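Local structure of GDSL-esterase (Pseudoalteromonas sp., 3HP4) at residues Asn137-Asn142 / Lys179-Asn184; Asn91-Val96 / Thr130-Asp135; Leu27-Tyr32 / Ile39-Ala44; Lys97-Gln100 / Met105-Leu108; Phe143-Ile148 / Leu160-Lys165. The protein hydrolyses esters as a GDSL-family serine hydrolase of a psychrotrophic bacterium, and probably acts as a lysophospholipase. One frame throughout, in Å; residues are numbered along the deposited sequence.

Contact 1. Residues Asn137-Asn142 / Lys179-Asn184; sequences NAHLMN and KKWLNN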
# COMPACT_ATOMS: atom_id res chain seq x y z
N ASN A 137 -2.18 -3.16 16.22
CA ASN A 137 -1.89 -1.73 16.37
C ASN A 137 -1.23 -1.13 15.14
O ASN A 137 -0.75 0.00 15.24
CB ASN A 137 -1.18 -1.31 17.65
CG ASN A 137 -1.58 0.10 18.05
OD1 ASN A 137 -2.70 0.60 17.82
ND2 ASN A 137 -0.61 0.79 18.60
N ALA A 138 -1.21 -1.80 14.01
CA ALA A 138 -0.75 -1.14 12.79
C ALA A 138 -1.61 0.06 12.53
O ALA A 138 -2.85 0.03 12.70
CB ALA A 138 -0.85 -2.07 11.62
N HIS A 139 -1.07 1.10 11.98
CA HIS A 139 -1.73 2.35 11.63
C HIS A 139 -2.55 2.16 10.35
O HIS A 139 -1.92 1.82 9.31
CB HIS A 139 -0.62 3.43 11.39
CG HIS A 139 -1.21 4.76 11.11
ND1 HIS A 139 -1.27 5.36 9.87
CD2 HIS A 139 -1.79 5.60 11.98
CE1 HIS A 139 -1.95 6.50 9.98
NE2 HIS A 139 -2.24 6.69 11.26
N LEU A 140 -3.82 2.42 10.32
CA LEU A 140 -4.60 2.27 9.08
C LEU A 140 -4.58 3.56 8.26
O LEU A 140 -4.69 4.67 8.77
CB LEU A 140 -6.05 1.83 9.37
CG LEU A 140 -6.84 1.30 8.19
CD1 LEU A 140 -6.39 -0.09 7.78
CD2 LEU A 140 -8.37 1.27 8.50
N MET A 141 -4.37 3.39 6.97
CA MET A 141 -4.32 4.47 6.01
C MET A 141 -5.52 4.43 5.08
O MET A 141 -5.92 3.33 4.62
CB MET A 141 -3.05 4.30 5.21
CG MET A 141 -1.86 4.70 5.95
SD MET A 141 -0.55 5.24 4.75
CE MET A 141 0.61 5.85 6.01
N ASN A 142 -6.06 5.57 4.70
CA ASN A 142 -7.12 5.64 3.71
C ASN A 142 -6.65 5.12 2.32
O ASN A 142 -5.50 5.34 1.95
CB ASN A 142 -7.57 7.14 3.54
CG ASN A 142 -8.87 7.28 2.84
OD1 ASN A 142 -9.83 6.72 3.16
ND2 ASN A 142 -8.81 8.14 1.79
N LYS A 179 2.23 12.06 6.48
CA LYS A 179 2.46 13.08 7.47
C LYS A 179 1.61 12.83 8.72
O LYS A 179 2.11 12.93 9.82
CB LYS A 179 2.14 14.44 6.89
CG LYS A 179 2.30 15.56 7.92
CD LYS A 179 2.07 16.92 7.24
CE LYS A 179 1.93 18.09 8.23
NZ LYS A 179 1.77 19.40 7.49
N LYS A 180 0.33 12.47 8.49
CA LYS A 180 -0.54 12.19 9.64
C LYS A 180 -0.06 10.97 10.40
O LYS A 180 -0.12 10.99 11.62
CB LYS A 180 -1.97 12.00 9.15
CG LYS A 180 -2.60 13.35 8.70
CD LYS A 180 -3.88 13.09 7.94
CE LYS A 180 -4.47 14.44 7.45
NZ LYS A 180 -5.60 14.18 6.50
N TRP A 181 0.42 9.94 9.71
CA TRP A 181 0.96 8.79 10.42
C TRP A 181 2.15 9.15 11.28
O TRP A 181 2.23 8.78 12.46
CB TRP A 181 1.39 7.78 9.36
CG TRP A 181 2.03 6.53 9.89
CD1 TRP A 181 1.81 5.95 11.12
CD2 TRP A 181 2.94 5.72 9.18
NE1 TRP A 181 2.55 4.75 11.18
CE2 TRP A 181 3.21 4.58 10.02
CE3 TRP A 181 3.47 5.77 7.88
CZ2 TRP A 181 4.05 3.57 9.59
CZ3 TRP A 181 4.33 4.68 7.48
CH2 TRP A 181 4.54 3.63 8.36
N LEU A 182 3.11 9.91 10.74
CA LEU A 182 4.36 10.15 11.46
C LEU A 182 4.21 11.23 12.53
O LEU A 182 5.13 11.44 13.35
CB LEU A 182 5.44 10.54 10.46
CG LEU A 182 5.81 9.51 9.42
CD1 LEU A 182 6.92 10.04 8.51
CD2 LEU A 182 6.24 8.20 10.01
N ASN A 183 3.10 11.94 12.48
CA ASN A 183 2.74 12.78 13.62
C ASN A 183 1.88 11.89 14.57
O ASN A 183 1.75 12.22 15.75
CB ASN A 183 1.85 13.94 13.22
CG ASN A 183 2.45 14.88 12.21
OD1 ASN A 183 1.70 15.55 11.50
ND2 ASN A 183 3.74 14.98 12.14
N ASN A 184 1.20 10.86 14.04
CA ASN A 184 0.35 9.99 14.86
C ASN A 184 1.14 9.04 15.77
O ASN A 184 0.54 8.36 16.61
CB ASN A 184 -0.66 9.18 14.03
CG ASN A 184 -1.94 9.97 13.75
OD1 ASN A 184 -2.88 9.49 13.05
ND2 ASN A 184 -2.01 11.20 14.31
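H139 and W181 mark the point where strand 139-141 comes nearest the final turn of helix 166-183, their CA atoms 7.1 Å apart. The strand forms an edge of the parallel sheet, bound through its backbone to strand 105-109, and the helix lies against one face of that sheet. H139 points toward the helix, with CG anti to its own amide nitrogen (chi1 -176°), which lays the imidazole along the indole. The two make an offset stack: the centroid of the H139 ring is 4.2 Å from that of the five-membered ring of W181, with the planes tilted by 15°. W181 CD1 sits over the rim of the imidazole, 3.2 Å from H139 CG, and W181 CA gives a CH-pi contact over the same ring. Further along the indole, M141 CE comes in obliquely to within 3.4 Å of W181 CE3. H139 and M141 each have a second modelled conformer, so these details describe one state. An alanine in place of W181 would probably leave the imidazole without its stacking partner and the M141 methyl without the indole it packs on. At the ring edge, H139 NE2 donates a weak hydrogen bond to N184 OD1, 3.4 Å away. Stacking and apolar packing therefore carry this join, and the weak polar link to the exposed N184 adds little.

Contact 2. Residues Asn91-Val96 / Thr130-Asp135; sequences NLTALV and TQISED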
# COMPACT_ATOMS: atom_id res chain seq x y z
N ASN A 91 -2.11 -13.78 6.50
CA ASN A 91 -0.92 -13.36 5.82
C ASN A 91 -0.55 -11.93 6.15
O ASN A 91 0.63 -11.65 6.46
CB ASN A 91 -1.04 -13.46 4.28
CG ASN A 91 -1.12 -14.85 3.76
OD1 ASN A 91 -0.74 -15.81 4.43
ND2 ASN A 91 -1.66 -14.95 2.59
N LEU A 92 -1.51 -10.99 6.09
CA LEU A 92 -1.23 -9.60 6.39
C LEU A 92 -0.85 -9.42 7.85
O LEU A 92 0.03 -8.60 8.15
CB LEU A 92 -2.43 -8.74 6.02
CG LEU A 92 -2.77 -8.65 4.54
CD1 LEU A 92 -4.11 -7.91 4.39
CD2 LEU A 92 -1.72 -7.91 3.71
N THR A 93 -1.47 -10.15 8.76
CA THR A 93 -1.10 -10.04 10.18
C THR A 93 0.33 -10.47 10.36
O THR A 93 1.09 -9.83 11.10
CB THR A 93 -2.04 -10.90 11.00
OG1 THR A 93 -3.36 -10.40 10.82
CG2 THR A 93 -1.70 -10.83 12.47
N ALA A 94 0.75 -11.54 9.70
CA ALA A 94 2.15 -11.99 9.81
C ALA A 94 3.07 -10.97 9.21
O ALA A 94 4.19 -10.76 9.75
CB ALA A 94 2.29 -13.35 9.12
N LEU A 95 2.73 -10.29 8.10
CA LEU A 95 3.54 -9.23 7.54
C LEU A 95 3.72 -8.14 8.55
O LEU A 95 4.85 -7.62 8.73
CB LEU A 95 2.96 -8.61 6.24
CG LEU A 95 2.95 -9.44 4.97
CD1 LEU A 95 2.08 -8.86 3.87
CD2 LEU A 95 4.41 -9.60 4.51
N VAL A 96 2.64 -7.70 9.19
CA VAL A 96 2.74 -6.65 10.20
C VAL A 96 3.60 -7.09 11.35
O VAL A 96 4.49 -6.33 11.79
CB VAL A 96 1.32 -6.28 10.69
CG1 VAL A 96 1.42 -5.34 11.84
CG2 VAL A 96 0.51 -5.63 9.53
N THR A 130 -9.37 -3.31 9.08
CA THR A 130 -9.66 -2.73 10.40
C THR A 130 -9.37 -3.79 11.47
O THR A 130 -8.78 -3.49 12.52
CB THR A 130 -11.06 -2.33 10.49
OG1 THR A 130 -11.28 -1.33 9.46
CG2 THR A 130 -11.40 -1.70 11.83
N GLN A 131 -9.78 -5.03 11.27
CA GLN A 131 -9.52 -6.08 12.26
C GLN A 131 -8.04 -6.35 12.46
O GLN A 131 -7.59 -6.50 13.61
CB GLN A 131 -10.24 -7.37 11.80
CG GLN A 131 -11.77 -7.21 11.81
CD GLN A 131 -12.44 -8.22 10.99
OE1 GLN A 131 -12.07 -9.39 11.08
NE2 GLN A 131 -13.45 -7.81 10.24
N ILE A 132 -7.23 -6.29 11.39
CA ILE A 132 -5.78 -6.49 11.55
C ILE A 132 -5.24 -5.34 12.33
O ILE A 132 -4.37 -5.55 13.23
CB ILE A 132 -5.13 -6.54 10.17
CG1 ILE A 132 -5.58 -7.79 9.42
CG2 ILE A 132 -3.61 -6.51 10.27
CD1 ILE A 132 -5.42 -7.67 7.90
N SER A 133 -5.67 -4.09 12.09
CA SER A 133 -5.19 -2.98 12.84
C SER A 133 -5.54 -3.11 14.33
O SER A 133 -4.70 -2.81 15.19
CB SER A 133 -5.80 -1.73 12.25
OG SER A 133 -5.43 -0.68 13.07
N GLU A 134 -6.73 -3.58 14.67
CA GLU A 134 -7.05 -3.80 16.07
C GLU A 134 -6.14 -4.84 16.69
O GLU A 134 -5.74 -4.66 17.86
CB GLU A 134 -8.51 -4.30 16.24
CG GLU A 134 -9.60 -3.22 15.90
CD GLU A 134 -10.97 -3.72 16.05
OE1 GLU A 134 -11.53 -4.14 15.07
OE2 GLU A 134 -11.71 -3.54 17.03
N ASP A 135 -5.84 -5.89 15.95
CA ASP A 135 -5.03 -7.05 16.44
C ASP A 135 -3.57 -6.66 16.66
O ASP A 135 -2.93 -7.24 17.53
CB ASP A 135 -5.12 -8.20 15.42
CG ASP A 135 -6.45 -8.96 15.49
OD1 ASP A 135 -7.32 -8.61 16.28
OD2 ASP A 135 -6.66 -9.91 14.69
O HOH W 1 -5.71 -10.54 12.32
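I132 turns CG1 anti to its carbonyl carbon (chi1 -66°) and continues extended to CD1, so the end of the chain reaches L92; T93 places OG1 in the corresponding position (chi1 -62°), facing the stem of I132. The setting is helix-helix packing on one face of the alpha/beta/alpha sandwich of the SGNH hydrolases. Helices 85-101 and 119-136 lie side by side, the axes of the segments 91-96 and 130-135 approaching to 10.1 Å with N-to-C directions 38° apart. I132 carries this side of the join, touching L92, T93 and V96 of helix 85-101. Its CD1 lies 3.7 Å from L92 CB and almost as near L92 CD1, the two side chains crossing at about a right angle. Its CG2 branch meets V96 CG2 more loosely, at 4.3 Å. On the outer side, T93 OG1 rests on the flank of the isoleucine, 3.7 Å from I132 CG1. The hydroxyl's polar needs are met although it lies against carbon: it bonds to Q89 O one turn back in its own helix and accepts from water. F129 of helix 119-136 also touches L92, and L108 of strand 105-109 packs on I132 from the sheet. Toward the outer rim the join becomes polar, and in the modelled conformer of D135 one water donates to both T93 OG1, at 2.8 Å, and D135 OD2, at 2.6 Å.

Contact 3. Residues Leu27-Tyr32 / Ile39-Ala44; sequences LLQDKY and IVLINA
Q29 lays its side-chain amide against the backbone of I39 and L41, in the second half of a beta-alpha-beta crossover: strand 3-9 leads through helix 24-34 to strand 39-43, which lies beside strand 3-9 in the parallel sheet and runs nearly antiparallel to the helix. The hydrogen bonds come first. Q29 OE1 accepts from L41 N at 2.9 Å (173° at the hydrogen), and Q29 NE2 donates to I39 O at 3.0 Å (177°); each donor lies in the plane of the carbonyl it meets. A bend in the glutamine chain (chi2 63°) brings the amide round to the strand. Because V40 and I42 pair with strand 3-9, Q29 serves the backbone on the outer edge of this border strand, much as a neighbouring strand would. Its NE2 also bonds D33 OD1, which helps fix the turn of the amide.

The apolar contacts lie to one side. I39 CB stands over the centre of the Y32 ring, a CH-pi contact 3.9 Å from the centroid, while L28 CD1 covers the rim of the opposite face. I39 CG2 comes within 3.5 Å of Y32 CE2, and L41 CD2 approaches the ring edge. L28 and L41 cross at about a right angle, with L28 CD2 3.8 Å from L41 CD1.

Solvent supplies the last link: one water donates to Q29 OE1 at 2.7 Å and to L41 O at 2.6 Å.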
# COMPACT_ATOMS: atom_id res chain seq x y z
N LEU A 27 7.46 10.55 -7.51
CA LEU A 27 7.03 11.96 -7.43
C LEU A 27 6.98 12.42 -5.97
O LEU A 27 7.27 13.59 -5.65
CB LEU A 27 5.66 12.13 -8.06
CG LEU A 27 5.54 11.82 -9.54
CD1 LEU A 27 4.10 12.07 -10.00
CD2 LEU A 27 6.48 12.65 -10.41
N LEU A 28 6.59 11.53 -5.06
CA LEU A 28 6.57 11.88 -3.66
C LEU A 28 7.98 12.09 -3.12
O LEU A 28 8.25 13.05 -2.37
CB LEU A 28 5.82 10.82 -2.86
CG LEU A 28 5.67 11.13 -1.34
CD1 LEU A 28 5.11 12.54 -1.06
CD2 LEU A 28 4.80 10.10 -0.68
N GLN A 29 8.95 11.25 -3.51
CA GLN A 29 10.31 11.52 -3.09
C GLN A 29 10.78 12.87 -3.65
O GLN A 29 11.49 13.58 -2.97
CB GLN A 29 11.24 10.42 -3.58
CG GLN A 29 12.64 10.55 -2.89
CD GLN A 29 12.57 10.35 -1.39
OE1 GLN A 29 12.14 9.30 -0.97
NE2 GLN A 29 12.90 11.31 -0.60
N ASP A 30 10.41 13.22 -4.88
CA ASP A 30 10.81 14.52 -5.44
C ASP A 30 10.29 15.62 -4.54
O ASP A 30 10.96 16.62 -4.30
CB ASP A 30 10.25 14.73 -6.86
CG ASP A 30 10.83 13.79 -7.90
OD1 ASP A 30 11.93 13.21 -7.71
OD2 ASP A 30 10.20 13.68 -8.98
N LYS A 31 9.05 15.48 -4.08
CA LYS A 31 8.42 16.49 -3.21
C LYS A 31 9.17 16.59 -1.90
O LYS A 31 9.52 17.69 -1.45
CB LYS A 31 6.93 16.19 -2.99
CG LYS A 31 6.21 17.14 -2.05
CD LYS A 31 4.73 16.79 -1.99
CE LYS A 31 3.95 17.72 -1.04
NZ LYS A 31 3.88 19.10 -1.59
N TYR A 32 9.48 15.47 -1.28
CA TYR A 32 10.28 15.47 -0.06
C TYR A 32 11.63 16.16 -0.29
O TYR A 32 12.06 16.94 0.57
CB TYR A 32 10.51 14.04 0.45
CG TYR A 32 9.26 13.37 1.02
CD1 TYR A 32 8.32 14.09 1.79
CD2 TYR A 32 9.05 12.04 0.83
CE1 TYR A 32 7.20 13.45 2.33
CE2 TYR A 32 7.91 11.41 1.37
CZ TYR A 32 7.04 12.12 2.13
OH TYR A 32 5.94 11.44 2.65
N ILE A 39 12.35 12.26 4.99
CA ILE A 39 11.71 10.98 4.67
C ILE A 39 12.35 10.40 3.41
O ILE A 39 12.56 11.06 2.40
CB ILE A 39 10.21 11.20 4.44
CG1 ILE A 39 9.58 11.69 5.76
CG2 ILE A 39 9.53 9.89 4.02
CD1 ILE A 39 8.11 12.20 5.63
N VAL A 40 12.67 9.09 3.48
CA VAL A 40 13.18 8.35 2.31
C VAL A 40 12.25 7.19 2.07
O VAL A 40 12.02 6.38 2.96
CB VAL A 40 14.60 7.88 2.57
CG1 VAL A 40 15.04 7.00 1.41
CG2 VAL A 40 15.52 9.08 2.74
N LEU A 41 11.74 7.09 0.86
CA LEU A 41 10.88 5.96 0.46
C LEU A 41 11.69 4.90 -0.25
O LEU A 41 12.52 5.22 -1.11
CB LEU A 41 9.78 6.45 -0.49
CG LEU A 41 8.97 7.63 0.07
CD1 LEU A 41 7.90 7.99 -0.98
CD2 LEU A 41 8.32 7.31 1.36
N ILE A 42 11.48 3.65 0.12
CA ILE A 42 12.11 2.52 -0.60
C ILE A 42 10.97 1.75 -1.21
O ILE A 42 10.15 1.16 -0.49
CB ILE A 42 12.93 1.61 0.35
CG1 ILE A 42 14.01 2.41 1.09
CG2 ILE A 42 13.49 0.41 -0.44
CD1 ILE A 42 14.69 1.55 2.20
N ASN A 43 10.87 1.73 -2.51
CA ASN A 43 9.75 1.06 -3.16
C ASN A 43 10.06 -0.42 -3.37
O ASN A 43 10.99 -0.77 -4.07
CB ASN A 43 9.44 1.72 -4.50
CG ASN A 43 8.02 1.40 -4.94
OD1 ASN A 43 7.34 0.59 -4.29
ND2 ASN A 43 7.56 2.03 -6.00
N ALA A 44 9.35 -1.31 -2.70
CA ALA A 44 9.44 -2.73 -2.87
C ALA A 44 8.18 -3.28 -3.45
O ALA A 44 7.86 -4.44 -3.23
CB ALA A 44 9.82 -3.42 -1.52
O HOH W 2 13.02 7.31 -2.63

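Contact 4. Residues Lys97-Gln100 / Met105-Leu108; sequences KKSQ and MTAL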
# COMPACT_ATOMS: atom_id res chain seq x y z
N LYS A 97 3.41 -8.30 11.87
CA LYS A 97 4.16 -8.74 13.02
C LYS A 97 5.63 -8.91 12.71
O LYS A 97 6.48 -8.58 13.54
CB LYS A 97 3.59 -10.00 13.65
CG LYS A 97 2.25 -9.69 14.27
CD LYS A 97 1.70 -10.81 15.09
CE LYS A 97 0.52 -10.35 15.96
NZ LYS A 97 0.12 -11.46 16.89
N LYS A 98 5.99 -9.35 11.50
CA LYS A 98 7.41 -9.45 11.13
C LYS A 98 8.03 -8.04 11.08
O LYS A 98 9.15 -7.82 11.58
CB LYS A 98 7.55 -10.08 9.74
CG LYS A 98 7.45 -11.54 9.66
CD LYS A 98 7.65 -11.95 8.17
CE LYS A 98 7.49 -13.45 7.95
NZ LYS A 98 8.60 -14.24 8.53
N SER A 99 7.31 -7.08 10.53
CA SER A 99 7.82 -5.73 10.49
C SER A 99 8.02 -5.14 11.88
O SER A 99 9.08 -4.53 12.18
CB SER A 99 6.91 -4.83 9.65
OG SER A 99 6.72 -5.31 8.33
N GLN A 100 7.04 -5.34 12.76
CA GLN A 100 7.14 -4.83 14.12
C GLN A 100 8.26 -5.52 14.89
O GLN A 100 8.97 -4.87 15.67
CB GLN A 100 5.78 -5.01 14.84
CG GLN A 100 4.70 -4.13 14.23
CD GLN A 100 3.34 -4.38 14.82
OE1 GLN A 100 3.05 -5.52 15.26
NE2 GLN A 100 2.48 -3.37 14.84
N MET A 105 7.90 0.68 12.69
CA MET A 105 6.53 1.17 12.82
C MET A 105 5.76 0.80 11.54
O MET A 105 6.27 1.10 10.42
CB MET A 105 6.65 2.67 12.92
CG MET A 105 5.41 3.34 13.43
SD MET A 105 4.97 2.89 15.14
CE MET A 105 5.87 4.16 16.02
N THR A 106 4.58 0.23 11.67
CA THR A 106 3.93 -0.37 10.50
C THR A 106 2.59 0.26 10.25
O THR A 106 1.78 0.44 11.20
CB THR A 106 3.80 -1.88 10.73
OG1 THR A 106 5.13 -2.40 10.96
CG2 THR A 106 3.27 -2.58 9.51
N ALA A 107 2.30 0.55 8.98
CA ALA A 107 0.99 1.03 8.53
C ALA A 107 0.46 0.07 7.53
O ALA A 107 1.21 -0.60 6.79
CB ALA A 107 1.12 2.44 7.91
N LEU A 108 -0.87 -0.02 7.48
CA LEU A 108 -1.61 -0.88 6.59
C LEU A 108 -2.64 -0.05 5.86
O LEU A 108 -3.49 0.55 6.52
CB LEU A 108 -2.32 -1.92 7.50
CG LEU A 108 -3.13 -2.97 6.83
CD1 LEU A 108 -2.30 -3.89 5.89
CD2 LEU A 108 -3.88 -3.84 7.86
O HOH W 3 3.62 -0.62 14.26
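T106 presses its hydroxyl between two residues of the last turns of helix 85-101, and this is the tight part of the contact. T106 OG1 lies 3.3 Å from S99 CB and 3.7 Å from Q100 CG, the Q100 chain crossing the threonine at about a right angle. The oxygen meets carbon on this side because its own hydrogen bond runs to A104 O, just before the strand. S99 behaves likewise: in the conformer described, OG sits beside the backbone nitrogen (chi1 -56°) and bonds L95 O one turn back, so that its methylene faces T106. Two small hydroxyl-bearing side chains, each with its bond made within its own part of the chain, thus allow helix and strand to come close without a direct polar link.

The looser part lies past Q100, whose extended chain carries its amide beyond the threonine. There a single water accepts from Q100 NE2 at 3.0 Å and from T106 N at 2.9 Å, bridging side chain and strand backbone. Q100 NE2 is also bonded to T136 O, at the end of helix 119-136, so the amide draws a second helix into the join. M105 points away from the helix, and its side chain packs on W181 across the sheet.

Helix running into the next parallel strand, with strand 69-73 as the neighbour of 105-109, is the closing half of a classical beta-alpha-beta unit in the alpha/beta/alpha sandwich.

Contact 5. Residues Phe143-Ile148 / Leu160-Lys165; sequences FFMLDI and LHPNKK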
# COMPACT_ATOMS: atom_id res chain seq x y z
N PHE A 143 -7.55 4.45 1.62
CA PHE A 143 -7.19 3.92 0.25
C PHE A 143 -7.10 5.09 -0.72
O PHE A 143 -8.09 5.76 -0.98
CB PHE A 143 -8.27 2.98 -0.16
CG PHE A 143 -7.98 2.15 -1.41
CD1 PHE A 143 -6.70 1.76 -1.71
CD2 PHE A 143 -9.02 1.72 -2.22
CE1 PHE A 143 -6.45 0.95 -2.83
CE2 PHE A 143 -8.73 0.90 -3.34
CZ PHE A 143 -7.45 0.55 -3.60
N PHE A 144 -5.94 5.28 -1.33
CA PHE A 144 -5.77 6.41 -2.24
C PHE A 144 -6.54 6.30 -3.51
O PHE A 144 -6.70 7.31 -4.20
CB PHE A 144 -4.27 6.71 -2.51
CG PHE A 144 -3.47 5.59 -3.14
CD1 PHE A 144 -3.69 5.19 -4.45
CD2 PHE A 144 -2.44 4.99 -2.41
CE1 PHE A 144 -2.88 4.17 -5.00
CE2 PHE A 144 -1.64 3.98 -2.98
CZ PHE A 144 -1.87 3.59 -4.29
N MET A 145 -7.07 5.12 -3.86
CA MET A 145 -7.84 4.96 -5.10
C MET A 145 -9.26 5.46 -5.02
O MET A 145 -9.92 5.57 -6.03
CB MET A 145 -7.84 3.51 -5.55
CG MET A 145 -6.46 3.06 -6.06
SD MET A 145 -5.84 4.00 -7.51
CE MET A 145 -7.08 3.66 -8.77
N LEU A 146 -9.78 5.67 -3.80
CA LEU A 146 -11.20 6.02 -3.70
C LEU A 146 -11.62 7.25 -4.49
O LEU A 146 -12.68 7.29 -5.07
CB LEU A 146 -11.58 6.21 -2.22
CG LEU A 146 -11.60 4.88 -1.43
CD1 LEU A 146 -11.62 5.20 0.11
CD2 LEU A 146 -12.71 4.00 -1.83
N ASP A 147 -10.75 8.24 -4.49
CA ASP A 147 -11.01 9.51 -5.18
C ASP A 147 -10.42 9.54 -6.58
O ASP A 147 -10.42 10.61 -7.22
CB ASP A 147 -10.40 10.67 -4.38
CG ASP A 147 -11.06 10.87 -3.05
OD1 ASP A 147 -12.10 10.23 -2.79
OD2 ASP A 147 -10.53 11.66 -2.24
N ILE A 148 -9.89 8.41 -7.06
CA ILE A 148 -9.23 8.33 -8.36
C ILE A 148 -10.07 7.46 -9.29
O ILE A 148 -10.34 7.87 -10.47
CB ILE A 148 -7.84 7.66 -8.21
CG1 ILE A 148 -6.92 8.49 -7.29
CG2 ILE A 148 -7.19 7.47 -9.61
CD1 ILE A 148 -6.52 9.82 -7.86
N LEU A 160 -8.51 -0.56 -14.44
CA LEU A 160 -7.99 -1.15 -13.20
C LEU A 160 -6.86 -0.31 -12.59
O LEU A 160 -6.80 -0.07 -11.38
CB LEU A 160 -7.46 -2.56 -13.45
CG LEU A 160 -8.44 -3.74 -13.42
CD1 LEU A 160 -8.06 -4.82 -14.46
CD2 LEU A 160 -8.57 -4.32 -12.01
N HIS A 161 -5.97 0.14 -13.46
CA HIS A 161 -4.75 0.79 -13.03
C HIS A 161 -4.84 2.29 -13.27
O HIS A 161 -5.23 2.72 -14.34
CB HIS A 161 -3.57 0.22 -13.79
CG HIS A 161 -3.40 -1.25 -13.61
ND1 HIS A 161 -3.83 -2.17 -14.55
CD2 HIS A 161 -2.87 -1.97 -12.59
CE1 HIS A 161 -3.57 -3.39 -14.12
NE2 HIS A 161 -2.99 -3.30 -12.94
N PRO A 162 -4.45 3.12 -12.28
CA PRO A 162 -4.39 4.55 -12.53
C PRO A 162 -3.36 4.90 -13.58
O PRO A 162 -2.36 4.19 -13.78
CB PRO A 162 -3.96 5.14 -11.17
CG PRO A 162 -3.42 3.97 -10.40
CD PRO A 162 -4.02 2.75 -10.92
N ASN A 163 -3.57 6.01 -14.28
CA ASN A 163 -2.67 6.42 -15.36
C ASN A 163 -1.68 7.49 -14.89
O ASN A 163 -1.57 7.74 -13.68
CB ASN A 163 -3.49 6.90 -16.58
CG ASN A 163 -4.28 8.18 -16.31
OD1 ASN A 163 -4.07 8.86 -15.33
ND2 ASN A 163 -5.23 8.50 -17.19
N LYS A 164 -0.94 8.08 -15.82
CA LYS A 164 0.08 9.05 -15.45
C LYS A 164 -0.53 10.27 -14.78
O LYS A 164 0.01 10.79 -13.80
CB LYS A 164 0.93 9.41 -16.68
CG LYS A 164 1.74 10.67 -16.51
CD LYS A 164 2.44 11.05 -17.84
CE LYS A 164 3.48 12.10 -17.57
NZ LYS A 164 4.12 12.59 -18.82
N LYS A 165 -1.70 10.70 -15.25
CA LYS A 165 -2.35 11.88 -14.69
C LYS A 165 -2.76 11.67 -13.23
O LYS A 165 -2.83 12.60 -12.42
CB LYS A 165 -3.57 12.22 -15.55
CG LYS A 165 -4.18 13.57 -15.24
CD LYS A 165 -5.36 13.90 -16.16
CE LYS A 165 -6.08 15.15 -15.67
NZ LYS A 165 -7.14 15.56 -16.63
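M145 O accepts the backbone bond of I148 N at 3.0 Å, and this link holds together the two residues that pack on P162. It overlaps a type I turn from F143 to L146. From within that turn the M145 side chain comes out hooked, bent at both chi2 (-61°) and chi3 (-62°), and crosses the proline at about a right angle. Its SD lies 3.8 Å from P162 CG, and its CE is equally near P162 CD, so the thioether end lies over one face of the pyrrolidine ring, toward its CG-CD edge. I148 adds a looser touch, CG2 to P162 CB at 4.3 Å. An alanine in place of M145 would probably open a gap beside CG and CD of P162, leaving I148 as the weaker remaining contact of the segment with the ring.

P162 directly follows H161, which turns away from this packing. H161 NE2 is hydrogen-bonded to O2P of the monoethylphosphorylated serine at position 11, and H161 ND1 to D158 OD2. Next along, N163 caps A166 N at the start of helix 166-183. This serine-histidine-aspartate geometry, with Asp and His three residues apart, is consistent with the catalytic triad of SGNH hydrolases, and the methionine packs on the proline next to its histidine.

Overall arrangement
From the N terminus, contact 3 comes first, closing the short connection from helix 24-34 to border strand 39-43. Contact 2 then spans a longer loop between helices 85-101 and 119-136; contact 4, joining the same first helix to strand 105-109, lies within that span, and I132 and L108 pack together between the two. Contact 1 opens next, at the opposite border strand 139-141, which pairs with strand 105-109, and closes only at the C terminus. Contact 5 falls inside its loop, on the active-site side, about 20 Å away between centres. L182 touching I39 brings contacts 1 and 3 together across the sheet face beneath helix 166-183.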